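Local atomic coordinates of butyryl-CoA dehydrogenase (Marinomonas mediterranea, PDB entry 6CXT), a protein that is a flavoprotein of the acyl-CoA dehydrogenase family, with bound flavin-adenine dinucleotide and several copies of the chain in its assembly. Residues F44-L49 against K69-L74; P52-K57 against L106-L111; G252-D257 against E325-S330; L297-A302 against A317-A322. All blocks are in the same frame, centred on the assembly; numbering follows the deposited sequence. Where two conformers were deposited one is given.

How the contacts relate
All four contacts are largely buried; contact 2, farthest from the centre of the chain, is the one with exposed residues in it, Lys54 and His108. Contacts 1 and 2 each set part of the chain between helices 35-44 and 64-77 against a later helix of the N-terminal helical domain; contacts 3 and 4 join helices of the C-terminal domain and share helix 313-338. Chemistry follows position: contact 1 is wholly apolar, contact 4 has no hydrogen bond across it, contact 3 adds a serine-aspartate bond and a water, and contact 2 relies on polar groups around a tyrosine. Between the domains, Tyr300 of contact 4 probably hydrogen-bonds Glu72 and Lys69 of contact 1, and Glu72 packs against Gly252 of contact 3.

Contact 1: residues F44-L49 against K69-L74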
loop_
_atom_site.group_PDB
_atom_site.type_symbol
_atom_site.label_atom_id
_atom_site.label_comp_id
_atom_site.label_asym_id
_atom_site.label_seq_id
_atom_site.Cartn_x
_atom_site.Cartn_y
_atom_site.Cartn_z
ATOM N N PHE B 44 5.379 -37.441 -16.727
ATOM C CA PHE B 44 4.102 -36.746 -16.875
ATOM C C PHE B 44 4.046 -35.936 -18.181
ATOM O O PHE B 44 2.987 -35.783 -18.755
ATOM C CB PHE B 44 3.823 -35.872 -15.618
ATOM C CG PHE B 44 2.657 -34.927 -15.755
ATOM C CD1 PHE B 44 1.360 -35.348 -15.442
ATOM C CD2 PHE B 44 2.856 -33.616 -16.191
ATOM C CE1 PHE B 44 0.268 -34.465 -15.557
ATOM C CE2 PHE B 44 1.766 -32.736 -16.326
ATOM C CZ PHE B 44 0.471 -33.168 -15.987
ATOM N N GLY B 45 5.179 -35.411 -18.628
ATOM C CA GLY B 45 5.251 -34.629 -19.852
ATOM C C GLY B 45 5.576 -33.156 -19.639
ATOM O O GLY B 45 5.514 -32.393 -20.595
ATOM N N TYR B 46 5.922 -32.755 -18.400
ATOM C CA TYR B 46 6.224 -31.314 -18.028
ATOM C C TYR B 46 7.271 -30.666 -18.910
ATOM O O TYR B 46 7.164 -29.490 -19.261
ATOM C CB TYR B 46 6.722 -31.272 -16.568
ATOM C CG TYR B 46 6.949 -29.903 -15.930
ATOM C CD1 TYR B 46 6.013 -28.878 -16.090
ATOM C CD2 TYR B 46 8.065 -29.652 -15.115
ATOM C CE1 TYR B 46 6.192 -27.651 -15.478
ATOM C CE2 TYR B 46 8.262 -28.403 -14.472
ATOM C CZ TYR B 46 7.328 -27.410 -14.677
ATOM O OH TYR B 46 7.450 -26.172 -14.092
ATOM N N PHE B 47 8.334 -31.408 -19.256
ATOM C CA PHE B 47 9.406 -30.771 -20.008
ATOM C C PHE B 47 9.146 -30.799 -21.500
ATOM O O PHE B 47 9.842 -30.134 -22.258
ATOM C CB PHE B 47 10.760 -31.438 -19.737
ATOM C CG PHE B 47 11.041 -31.645 -18.289
ATOM C CD1 PHE B 47 11.125 -30.553 -17.416
ATOM C CD2 PHE B 47 11.215 -32.920 -17.788
ATOM C CE1 PHE B 47 11.372 -30.760 -16.094
ATOM C CE2 PHE B 47 11.475 -33.117 -16.454
ATOM C CZ PHE B 47 11.533 -32.027 -15.602
ATOM N N GLY B 48 8.152 -31.566 -21.914
ATOM C CA GLY B 48 7.821 -31.640 -23.323
ATOM C C GLY B 48 6.594 -30.871 -23.734
ATOM O O GLY B 48 6.232 -30.919 -24.897
ATOM N N LEU B 49 5.943 -30.145 -22.813
ATOM C CA LEU B 49 4.654 -29.502 -23.174
ATOM C C LEU B 49 4.694 -28.654 -24.455
ATOM O O LEU B 49 3.808 -28.824 -25.299
ATOM C CB LEU B 49 4.026 -28.693 -22.005
ATOM C CG LEU B 49 3.931 -29.411 -20.664
ATOM C CD1 LEU B 49 3.612 -28.427 -19.525
ATOM C CD2 LEU B 49 2.850 -30.460 -20.792
ATOM N N LYS B 69 -1.749 -23.477 -18.703
ATOM C CA LYS B 69 -2.841 -23.996 -17.864
ATOM C C LYS B 69 -2.387 -25.244 -17.150
ATOM O O LYS B 69 -2.712 -25.466 -15.974
ATOM C CB LYS B 69 -4.113 -24.254 -18.707
ATOM C CG LYS B 69 -5.354 -24.688 -17.929
ATOM C CD LYS B 69 -5.791 -23.678 -16.861
ATOM C CE LYS B 69 -7.197 -24.007 -16.361
ATOM N NZ LYS B 69 -7.610 -22.973 -15.355
ATOM N N ILE B 70 -1.635 -26.098 -17.853
ATOM C CA ILE B 70 -1.148 -27.332 -17.198
ATOM C C ILE B 70 -0.125 -26.952 -16.109
ATOM O O ILE B 70 -0.122 -27.500 -15.004
ATOM C CB ILE B 70 -0.503 -28.271 -18.239
ATOM C CG1 ILE B 70 -1.613 -28.925 -19.080
ATOM C CG2 ILE B 70 0.426 -29.320 -17.584
ATOM C CD1 ILE B 70 -1.037 -29.436 -20.419
ATOM N N ILE B 71 0.737 -25.991 -16.427
ATOM C CA ILE B 71 1.771 -25.592 -15.462
ATOM C C ILE B 71 1.088 -25.015 -14.192
ATOM O O ILE B 71 1.516 -25.265 -13.062
ATOM C CB ILE B 71 2.740 -24.556 -16.101
ATOM C CG1 ILE B 71 3.575 -25.245 -17.206
ATOM C CG2 ILE B 71 3.671 -23.954 -15.038
ATOM C CD1 ILE B 71 4.444 -24.278 -18.004
ATOM N N GLU B 72 0.052 -24.196 -14.415
ATOM C CA GLU B 72 -0.712 -23.638 -13.287
ATOM C C GLU B 72 -1.243 -24.754 -12.434
ATOM O O GLU B 72 -1.144 -24.691 -11.194
ATOM C CB GLU B 72 -1.880 -22.817 -13.814
ATOM C CG GLU B 72 -2.735 -22.213 -12.706
ATOM C CD GLU B 72 -4.008 -21.558 -13.255
ATOM O OE1 GLU B 72 -4.126 -21.361 -14.491
ATOM O OE2 GLU B 72 -4.922 -21.268 -12.440
ATOM N N GLY B 73 -1.832 -25.781 -13.086
ATOM C CA GLY B 73 -2.351 -26.935 -12.350
ATOM C C GLY B 73 -1.272 -27.598 -11.512
ATOM O O GLY B 73 -1.475 -27.957 -10.330
ATOM N N LEU B 74 -0.099 -27.760 -12.106
ATOM C CA LEU B 74 1.022 -28.370 -11.338
ATOM C C LEU B 74 1.443 -27.463 -10.181
ATOM O O LEU B 74 1.736 -27.961 -9.108
ATOM C CB LEU B 74 2.246 -28.655 -12.233
ATOM C CG LEU B 74 2.023 -29.754 -13.313
ATOM C CD1 LEU B 74 3.164 -29.813 -14.328
ATOM C CD2 LEU B 74 1.846 -31.105 -12.598
#
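Leu74 reaches in between Phe44 and Tyr46, two aromatic side chains at the turn where helix 35-44 ends in the N-terminal helical domain of the acyl-CoA dehydrogenase fold. That end is a Schellman motif with Gly45, at positive phi, as its C-prime residue. Phe44 and Tyr46 on either side of it both have CG anti to the backbone N (chi1 170° and -174°), and both rings meet at Leu74, beyond which Phe44 reaches Ile70 and Tyr46 reaches Ile71. Leu74 CD1 touches both rings, 3.5 Å from Tyr46 CD1 and 3.8 Å from Phe44 CE2, and CD2 lies over one face of the Phe44 ring. The Phe44 and Leu74 side chains slide past each other in opposite directions. One turn earlier on the helix, Ile70 brings CG2 to the edge of the Phe44 ring, in its plane, at 3.9 Å from CE2. Ile71 stands at about a right angle to Tyr46, its CG1 at the ring edge and 4.0 Å from CE1. The phenol oxygen of Tyr46 takes no part in this apolar surface and is hydrogen-bonded to Leu84 O on helix 81-101. Helix 7-19 adds Ala16 against both Phe44 and Leu74. Leu49 completes the contact with a forked end, its CG lying anti to the carbonyl carbon (chi1 -49°). Its CD2 faces Ile70 CD1, and its CD1 rests between two isoleucines, 3.8 Å from Ile70 CG2 and 3.9 Å from Ile71 CG1.

Contact 2: residues P52-K57 against L106-L111; sequences PEKYAK and LKHQLL
Tyr55 packs against Lys107, His108 and Leu111 where the loop before helix 64-77 meets helix 104-114 in the N-terminal helical domain of the acyl-CoA dehydrogenase fold. The apolar part is at the base of the tyrosine: Tyr55 CB lies 3.7 Å from Leu111 CD1, and Leu99 of helix 81-101 also touches the phenol side chain. The ring itself is sandwiched between two lysine chains. Lys107 CD lies over one face, offset toward the rim, and Lys54 CG lies over the centre of the other. His108 presents a face of its imidazole to Tyr55 CD1, with the two ring planes at 47°. Among the polar contacts, Lys107 NZ donates to Tyr55 OH across 3.1 Å, and Glu104 serves both, through a salt bridge to the amine and a hydrogen bond to the hydroxyl. This carboxylate would offset the positive charge of Lys107. His108 is tied at both nitrogens: ND1 to Glu104 O, and NE2 by a bent bond of 3.2 Å (N-H...O 135°) to Lys54 O, which lies 25° out of the imidazole plane.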
loop_
_atom_site.group_PDB
_atom_site.type_symbol
_atom_site.label_atom_id
_atom_site.label_comp_id
_atom_site.label_asym_id
_atom_site.label_seq_id
_atom_site.Cartn_x
_atom_site.Cartn_y
_atom_site.Cartn_z
ATOM N N PRO B 52 7.423 -29.594 -30.193
ATOM C CA PRO B 52 6.776 -30.327 -31.296
ATOM C C PRO B 52 7.225 -31.790 -31.351
ATOM O O PRO B 52 8.404 -32.091 -31.094
ATOM C CB PRO B 52 7.276 -29.580 -32.538
ATOM C CG PRO B 52 7.623 -28.214 -32.056
ATOM C CD PRO B 52 8.226 -28.465 -30.701
ATOM N N GLU B 53 6.297 -32.682 -31.677
ATOM C CA GLU B 53 6.619 -34.093 -31.936
ATOM C C GLU B 53 7.774 -34.290 -32.939
ATOM O O GLU B 53 8.568 -35.209 -32.787
ATOM C CB GLU B 53 5.379 -34.859 -32.391
ATOM C CG GLU B 53 5.528 -36.359 -32.181
ATOM C CD GLU B 53 4.227 -37.128 -32.298
ATOM O OE1 GLU B 53 3.133 -36.517 -32.257
ATOM O OE2 GLU B 53 4.306 -38.368 -32.426
ATOM N N LYS B 54 7.865 -33.411 -33.935
ATOM C CA LYS B 54 8.966 -33.389 -34.907
ATOM C C LYS B 54 10.345 -33.510 -34.242
ATOM O O LYS B 54 11.295 -34.073 -34.828
ATOM C CB LYS B 54 8.895 -32.088 -35.713
ATOM C CG LYS B 54 9.774 -32.027 -36.954
ATOM C CD LYS B 54 9.890 -30.597 -37.470
ATOM C CE LYS B 54 10.445 -30.495 -38.894
ATOM N NZ LYS B 54 11.702 -31.258 -39.151
ATOM N N TYR B 55 10.468 -32.978 -33.023
ATOM C CA TYR B 55 11.774 -32.965 -32.344
ATOM C C TYR B 55 11.907 -33.861 -31.139
ATOM O O TYR B 55 13.019 -34.087 -30.705
ATOM C CB TYR B 55 12.241 -31.552 -32.011
ATOM C CG TYR B 55 12.384 -30.691 -33.220
ATOM C CD1 TYR B 55 13.451 -30.866 -34.121
ATOM C CD2 TYR B 55 11.440 -29.707 -33.489
ATOM C CE1 TYR B 55 13.572 -30.054 -35.248
ATOM C CE2 TYR B 55 11.548 -28.895 -34.598
ATOM C CZ TYR B 55 12.602 -29.081 -35.483
ATOM O OH TYR B 55 12.674 -28.239 -36.565
ATOM N N ALA B 56 10.797 -34.381 -30.618
ATOM C CA ALA B 56 10.837 -35.255 -29.461
ATOM C C ALA B 56 9.614 -36.126 -29.478
ATOM O O ALA B 56 8.491 -35.620 -29.601
ATOM C CB ALA B 56 10.881 -34.423 -28.177
ATOM N N LYS B 57 9.834 -37.431 -29.315
ATOM C CA LYS B 57 8.839 -38.448 -29.651
ATOM C C LYS B 57 7.519 -38.295 -28.899
ATOM O O LYS B 57 6.437 -38.498 -29.483
ATOM C CB LYS B 57 9.408 -39.876 -29.523
ATOM C CG LYS B 57 9.483 -40.415 -28.107
ATOM C CD LYS B 57 9.499 -41.937 -28.034
ATOM C CE LYS B 57 10.874 -42.463 -27.631
ATOM N NZ LYS B 57 10.729 -43.662 -26.750
ATOM N N LEU B 106 21.371 -29.551 -34.337
ATOM C CA LEU B 106 21.357 -29.280 -32.888
ATOM C C LEU B 106 19.994 -29.644 -32.234
ATOM O O LEU B 106 19.957 -30.392 -31.233
ATOM C CB LEU B 106 21.836 -27.852 -32.578
ATOM C CG LEU B 106 22.288 -27.647 -31.111
ATOM C CD1 LEU B 106 23.603 -28.324 -30.733
ATOM C CD2 LEU B 106 22.377 -26.170 -30.814
ATOM N N LYS B 107 18.890 -29.223 -32.859
ATOM C CA LYS B 107 17.563 -29.576 -32.366
ATOM C C LYS B 107 17.293 -31.083 -32.253
ATOM O O LYS B 107 16.811 -31.546 -31.210
ATOM C CB LYS B 107 16.458 -28.866 -33.137
ATOM C CG LYS B 107 16.544 -27.358 -33.010
ATOM C CD LYS B 107 15.386 -26.661 -33.671
ATOM C CE LYS B 107 15.346 -26.902 -35.165
ATOM N NZ LYS B 107 14.557 -25.858 -35.872
ATOM N N HIS B 108 17.612 -31.854 -33.305
ATOM C CA HIS B 108 17.484 -33.321 -33.231
ATOM C C HIS B 108 18.442 -33.963 -32.256
ATOM O O HIS B 108 18.093 -34.948 -31.607
ATOM C CB HIS B 108 17.558 -33.973 -34.626
ATOM C CG HIS B 108 16.291 -33.794 -35.396
ATOM N ND1 HIS B 108 16.171 -32.894 -36.435
ATOM C CD2 HIS B 108 15.060 -34.332 -35.219
ATOM C CE1 HIS B 108 14.934 -32.931 -36.903
ATOM N NE2 HIS B 108 14.237 -33.784 -36.172
ATOM N N GLN B 109 19.627 -33.392 -32.121
ATOM C CA GLN B 109 20.591 -33.907 -31.148
ATOM C C GLN B 109 20.138 -33.663 -29.683
ATOM O O GLN B 109 20.229 -34.559 -28.848
ATOM C CB GLN B 109 21.930 -33.243 -31.373
ATOM C CG GLN B 109 23.115 -33.900 -30.679
ATOM C CD GLN B 109 24.403 -33.120 -30.941
ATOM O OE1 GLN B 109 24.766 -32.870 -32.099
ATOM N NE2 GLN B 109 25.086 -32.699 -29.864
ATOM N N LEU B 110 19.635 -32.466 -29.392
ATOM C CA LEU B 110 19.428 -32.046 -27.997
ATOM C C LEU B 110 18.026 -32.217 -27.466
ATOM O O LEU B 110 17.873 -32.626 -26.325
ATOM C CB LEU B 110 19.878 -30.597 -27.787
ATOM C CG LEU B 110 21.305 -30.200 -28.107
ATOM C CD1 LEU B 110 21.586 -28.755 -27.769
ATOM C CD2 LEU B 110 22.302 -31.091 -27.403
ATOM N N LEU B 111 17.014 -31.896 -28.271
ATOM C CA LEU B 111 15.633 -31.856 -27.772
ATOM C C LEU B 111 15.025 -33.162 -27.285
ATOM O O LEU B 111 14.241 -33.135 -26.331
ATOM C CB LEU B 111 14.678 -31.110 -28.719
ATOM C CG LEU B 111 14.963 -29.617 -28.886
ATOM C CD1 LEU B 111 14.218 -29.031 -30.077
ATOM C CD2 LEU B 111 14.581 -28.866 -27.594
#

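Contact 3: residues G252-D257 against E325-S330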
loop_
_atom_site.group_PDB
_atom_site.type_symbol
_atom_site.label_atom_id
_atom_site.label_comp_id
_atom_site.label_asym_id
_atom_site.label_seq_id
_atom_site.Cartn_x
_atom_site.Cartn_y
_atom_site.Cartn_z
ATOM N N GLY B 252 -0.808 -21.005 -9.651
ATOM C CA GLY B 252 -1.251 -22.224 -8.965
ATOM C C GLY B 252 -0.893 -22.228 -7.475
ATOM O O GLY B 252 -1.750 -22.559 -6.607
ATOM N N ALA B 253 0.352 -21.862 -7.137
ATOM C CA ALA B 253 0.740 -21.849 -5.738
ATOM C C ALA B 253 -0.186 -20.888 -4.922
ATOM O O ALA B 253 -0.536 -21.188 -3.771
ATOM C CB ALA B 253 2.210 -21.468 -5.559
ATOM N N MET B 254 -0.575 -19.777 -5.515
ATOM C CA MET B 254 -1.447 -18.796 -4.827
ATOM C C MET B 254 -2.866 -19.367 -4.644
ATOM O O MET B 254 -3.478 -19.075 -3.644
ATOM C CB MET B 254 -1.501 -17.454 -5.600
ATOM C CG MET B 254 -0.203 -16.664 -5.306
ATOM S SD MET B 254 -0.382 -15.049 -6.076
ATOM C CE MET B 254 -0.089 -15.405 -7.822
ATOM N N GLN B 255 -3.365 -20.136 -5.602
ATOM C CA GLN B 255 -4.707 -20.803 -5.433
ATOM C C GLN B 255 -4.643 -21.707 -4.215
ATOM O O GLN B 255 -5.543 -21.688 -3.357
ATOM C CB GLN B 255 -5.119 -21.612 -6.686
ATOM C CG GLN B 255 -6.548 -22.196 -6.551
ATOM C CD GLN B 255 -7.603 -21.088 -6.386
ATOM O OE1 GLN B 255 -7.768 -20.255 -7.277
ATOM N NE2 GLN B 255 -8.318 -21.072 -5.255
ATOM N N ARG B 256 -3.521 -22.413 -4.061
ATOM C CA ARG B 256 -3.296 -23.250 -2.886
ATOM C C ARG B 256 -3.245 -22.463 -1.572
ATOM O O ARG B 256 -3.925 -22.835 -0.608
ATOM C CB ARG B 256 -2.052 -24.160 -3.027
ATOM C CG ARG B 256 -1.833 -25.014 -1.753
ATOM C CD ARG B 256 -0.603 -25.969 -1.841
ATOM N NE ARG B 256 0.638 -25.215 -2.078
ATOM C CZ ARG B 256 1.369 -25.255 -3.200
ATOM N NH1 ARG B 256 1.035 -26.048 -4.246
ATOM N NH2 ARG B 256 2.491 -24.534 -3.257
ATOM N N ASP B 257 -2.441 -21.400 -1.515
ATOM C CA ASP B 257 -2.453 -20.482 -0.385
ATOM C C ASP B 257 -3.883 -20.040 -0.016
ATOM O O ASP B 257 -4.269 -20.059 1.159
ATOM C CB ASP B 257 -1.667 -19.178 -0.704
ATOM C CG ASP B 257 -0.127 -19.362 -0.658
ATOM O OD1 ASP B 257 0.368 -20.433 -0.171
ATOM O OD2 ASP B 257 0.588 -18.381 -1.074
ATOM N N GLU B 325 4.495 -10.173 -7.539
ATOM C CA GLU B 325 4.097 -9.280 -6.418
ATOM C C GLU B 325 2.907 -9.850 -5.615
ATOM O O GLU B 325 2.903 -9.789 -4.359
ATOM C CB GLU B 325 3.859 -7.812 -6.857
ATOM C CG GLU B 325 5.162 -7.177 -7.420
ATOM C CD GLU B 325 6.247 -6.930 -6.376
ATOM O OE1 GLU B 325 6.001 -7.043 -5.133
ATOM O OE2 GLU B 325 7.420 -6.579 -6.762
ATOM N N ALA B 326 1.932 -10.396 -6.331
ATOM C CA ALA B 326 0.790 -11.020 -5.631
ATOM C C ALA B 326 1.266 -12.208 -4.784
ATOM O O ALA B 326 0.764 -12.436 -3.694
ATOM C CB ALA B 326 -0.308 -11.429 -6.621
ATOM N N PHE B 327 2.281 -12.933 -5.272
ATOM C CA PHE B 327 2.766 -14.116 -4.621
ATOM C C PHE B 327 3.474 -13.733 -3.323
ATOM O O PHE B 327 3.292 -14.390 -2.302
ATOM C CB PHE B 327 3.631 -14.975 -5.596
ATOM C CG PHE B 327 4.070 -16.314 -5.062
ATOM C CD1 PHE B 327 3.299 -17.047 -4.130
ATOM C CD2 PHE B 327 5.236 -16.914 -5.591
ATOM C CE1 PHE B 327 3.698 -18.335 -3.692
ATOM C CE2 PHE B 327 5.637 -18.168 -5.139
ATOM C CZ PHE B 327 4.874 -18.879 -4.188
ATOM N N VAL B 328 4.219 -12.637 -3.322
ATOM C CA VAL B 328 4.834 -12.156 -2.069
ATOM C C VAL B 328 3.708 -11.780 -1.056
ATOM O O VAL B 328 3.762 -12.156 0.125
ATOM C CB VAL B 328 5.738 -10.895 -2.364
ATOM C CG1 VAL B 328 6.127 -10.160 -1.068
ATOM C CG2 VAL B 328 7.036 -11.342 -3.084
ATOM N N GLN B 329 2.689 -11.082 -1.517
ATOM C CA GLN B 329 1.613 -10.676 -0.612
ATOM C C GLN B 329 0.865 -11.915 -0.088
ATOM O O GLN B 329 0.493 -11.957 1.080
ATOM C CB GLN B 329 0.660 -9.719 -1.318
ATOM C CG GLN B 329 1.315 -8.407 -1.772
ATOM C CD GLN B 329 0.389 -7.578 -2.616
ATOM O OE1 GLN B 329 0.259 -7.812 -3.833
ATOM N NE2 GLN B 329 -0.248 -6.594 -2.010
ATOM N N SER B 330 0.650 -12.882 -0.973
ATOM C CA SER B 330 -0.013 -14.139 -0.609
ATOM C C SER B 330 0.778 -14.882 0.505
ATOM O O SER B 330 0.211 -15.349 1.511
ATOM C CB SER B 330 -0.133 -15.041 -1.857
ATOM O OG SER B 330 -0.828 -16.261 -1.493
HETATM O O HOH W 1 -3.362 -16.368 -2.599
#
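Met254 and Phe327 meet where helices 248-267 and 313-338 run nearly parallel in the C-terminal helical domain, their local axes 10.0 Å apart and crossing at 26°. Met254 lays its chain across the neighbouring helix. CG touches Phe327 CD1 at 3.7 Å and also meets Ser330 CB, and beyond it the sulfur rests on backbone, with SD 3.5 Å from Phe327 N. Met254 SD also lies 3.7 Å from Ala326 CB. The Phe327 ring, its CG anti to the backbone N, crosses the methionine obliquely; its CE1 lies 3.9 Å from Ala253 CB, and Asp257 OD2 stands near the ring plane at its edge. Ser330 supplies the polar grip: its OG donates a short hydrogen bond of 2.6 Å to the anti lone pair of Asp257 OD2. A water donates both to Ser330 OG, at 2.8 Å, and to Met254 O, at 2.9 Å, so the buried hydroxyl is held by two bonds. The other carboxylate oxygen, Asp257 OD1, is hydrogen-bonded to Ser352 OG of helix 351-359, consistent with a carboxylate held at both oxygens. Helix 279-306 closes one flank, with Leu292 on Met254 and Met288 on Ser330, while helix 351-359 packs on Phe327 through Ser352 and Ala356.

Contact 4: residues L297-A302 against A317-A322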
loop_
_atom_site.group_PDB
_atom_site.type_symbol
_atom_site.label_atom_id
_atom_site.label_comp_id
_atom_site.label_asym_id
_atom_site.label_seq_id
_atom_site.Cartn_x
_atom_site.Cartn_y
_atom_site.Cartn_z
ATOM N N LEU B 297 -5.818 -13.803 -14.743
ATOM C CA LEU B 297 -6.301 -13.210 -15.995
ATOM C C LEU B 297 -5.138 -12.561 -16.783
ATOM O O LEU B 297 -5.144 -12.594 -18.001
ATOM C CB LEU B 297 -7.361 -12.125 -15.702
ATOM C CG LEU B 297 -8.720 -12.765 -15.207
ATOM C CD1 LEU B 297 -9.707 -11.707 -14.686
ATOM C CD2 LEU B 297 -9.395 -13.583 -16.326
ATOM N N MET B 298 -4.231 -11.868 -16.082
ATOM C CA MET B 298 -3.082 -11.248 -16.710
ATOM C C MET B 298 -2.180 -12.272 -17.363
ATOM O O MET B 298 -1.669 -11.998 -18.437
ATOM C CB MET B 298 -2.297 -10.383 -15.697
ATOM C CG MET B 298 -3.222 -9.227 -15.335
ATOM S SD MET B 298 -2.440 -8.198 -14.096
ATOM C CE MET B 298 -1.230 -7.327 -15.068
ATOM N N LEU B 299 -2.036 -13.432 -16.719
ATOM C CA LEU B 299 -1.261 -14.553 -17.280
ATOM C C LEU B 299 -1.929 -15.060 -18.565
ATOM O O LEU B 299 -1.263 -15.227 -19.595
ATOM C CB LEU B 299 -1.212 -15.658 -16.192
ATOM C CG LEU B 299 -0.675 -17.038 -16.623
ATOM C CD1 LEU B 299 0.811 -16.927 -17.034
ATOM C CD2 LEU B 299 -0.958 -18.129 -15.569
ATOM N N TYR B 300 -3.235 -15.324 -18.475
ATOM C CA TYR B 300 -4.017 -15.839 -19.626
ATOM C C TYR B 300 -3.937 -14.860 -20.799
ATOM O O TYR B 300 -3.681 -15.253 -21.932
ATOM C CB TYR B 300 -5.470 -16.128 -19.250
ATOM C CG TYR B 300 -5.656 -17.272 -18.270
ATOM C CD1 TYR B 300 -4.557 -18.116 -17.893
ATOM C CD2 TYR B 300 -6.908 -17.489 -17.671
ATOM C CE1 TYR B 300 -4.749 -19.148 -16.999
ATOM C CE2 TYR B 300 -7.116 -18.542 -16.769
ATOM C CZ TYR B 300 -6.018 -19.345 -16.423
ATOM O OH TYR B 300 -6.203 -20.363 -15.537
ATOM N N TYR B 301 -4.073 -13.565 -20.493
ATOM C CA TYR B 301 -3.967 -12.554 -21.496
ATOM C C TYR B 301 -2.564 -12.523 -22.128
ATOM O O TYR B 301 -2.470 -12.471 -23.384
ATOM C CB TYR B 301 -4.378 -11.192 -20.958
ATOM C CG TYR B 301 -4.246 -10.118 -21.989
ATOM C CD1 TYR B 301 -5.049 -10.130 -23.158
ATOM C CD2 TYR B 301 -3.294 -9.090 -21.844
ATOM C CE1 TYR B 301 -4.923 -9.129 -24.127
ATOM C CE2 TYR B 301 -3.169 -8.079 -22.821
ATOM C CZ TYR B 301 -4.001 -8.110 -23.937
ATOM O OH TYR B 301 -3.839 -7.126 -24.888
ATOM N N ALA B 302 -1.489 -12.573 -21.310
ATOM C CA ALA B 302 -0.128 -12.548 -21.831
ATOM C C ALA B 302 0.090 -13.796 -22.702
ATOM O O ALA B 302 0.664 -13.647 -23.792
ATOM C CB ALA B 302 0.919 -12.555 -20.705
ATOM N N ALA B 317 5.491 -8.611 -19.307
ATOM C CA ALA B 317 6.117 -7.961 -18.184
ATOM C C ALA B 317 5.034 -7.619 -17.091
ATOM O O ALA B 317 5.325 -7.746 -15.896
ATOM C CB ALA B 317 6.817 -6.682 -18.631
ATOM N N MET B 318 3.845 -7.151 -17.503
ATOM C CA MET B 318 2.796 -6.876 -16.512
ATOM C C MET B 318 2.416 -8.156 -15.755
ATOM O O MET B 318 2.211 -8.115 -14.533
ATOM C CB MET B 318 1.559 -6.265 -17.191
ATOM C CG MET B 318 1.827 -4.845 -17.690
ATOM S SD MET B 318 0.224 -4.176 -18.221
ATOM C CE MET B 318 0.758 -2.468 -18.421
ATOM N N SER B 319 2.305 -9.275 -16.449
ATOM C CA SER B 319 1.923 -10.524 -15.834
ATOM C C SER B 319 2.958 -11.006 -14.861
ATOM O O SER B 319 2.624 -11.411 -13.705
ATOM C CB SER B 319 1.689 -11.554 -16.924
ATOM O OG SER B 319 1.372 -12.817 -16.397
ATOM N N LYS B 320 4.238 -10.965 -15.296
ATOM C CA LYS B 320 5.365 -11.410 -14.431
ATOM C C LYS B 320 5.327 -10.567 -13.130
ATOM O O LYS B 320 5.461 -11.087 -11.995
ATOM C CB LYS B 320 6.722 -11.143 -15.156
ATOM C CG LYS B 320 7.932 -11.814 -14.510
ATOM C CD LYS B 320 8.448 -11.150 -13.236
ATOM C CE LYS B 320 9.874 -11.588 -12.942
ATOM N NZ LYS B 320 10.482 -11.044 -11.672
ATOM N N LEU B 321 5.224 -9.251 -13.313
ATOM C CA LEU B 321 5.208 -8.320 -12.164
ATOM C C LEU B 321 3.993 -8.626 -11.253
ATOM O O LEU B 321 4.160 -8.774 -10.052
ATOM C CB LEU B 321 5.128 -6.877 -12.687
ATOM C CG LEU B 321 5.057 -5.752 -11.653
ATOM C CD1 LEU B 321 6.324 -5.788 -10.808
ATOM C CD2 LEU B 321 4.859 -4.390 -12.393
ATOM N N ALA B 322 2.811 -8.691 -11.828
ATOM C CA ALA B 322 1.596 -8.839 -11.016
ATOM C C ALA B 322 1.637 -10.191 -10.289
ATOM O O ALA B 322 1.266 -10.252 -9.102
ATOM C CB ALA B 322 0.356 -8.741 -11.887
#
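Met298 and Ser319 are the closest CA pair, 5.1 Å, between segments 297-302 and 317-322, which lie on helices 279-306 and 313-338, consecutive antiparallel helices of the C-terminal helical domain. The local axes are 8.6 Å apart and cross at -154°. Sulfur and methyl contacts come first. Met298 sets off with CG anti to the carbonyl carbon, and its SD reaches Ala322 CB at 3.6 Å. A bend at chi3 (75°) then carries CE against the helix opposite, 3.7 Å from Met318 CB and 3.6 Å from Met318 O. The two methionine side chains cross at about a right angle, and Met318 extends away beyond CG. A second group consists of small side chains facing backbone. Ser319 CB sits 3.7 Å from Met298 O and 4.0 Å from Ala302 CB, a spacing that short side chains on both helices permit. Ser319 was modelled in two conformations; in the one described, OG lies beside the Leu299 backbone, near Leu299 N at a poor angle, and makes no hydrogen bond across the contact. Around the pair, Glu293 of a neighbouring subunit packs on Met298 and Met318, while Ile323 and Ile68 of the same chain touch Leu299. With no hydrogen bond or salt bridge across it, the contact depends on close van der Waals fit: small residues bring the backbones together, and one bent methionine fills in beside them with its sulfur and methyl.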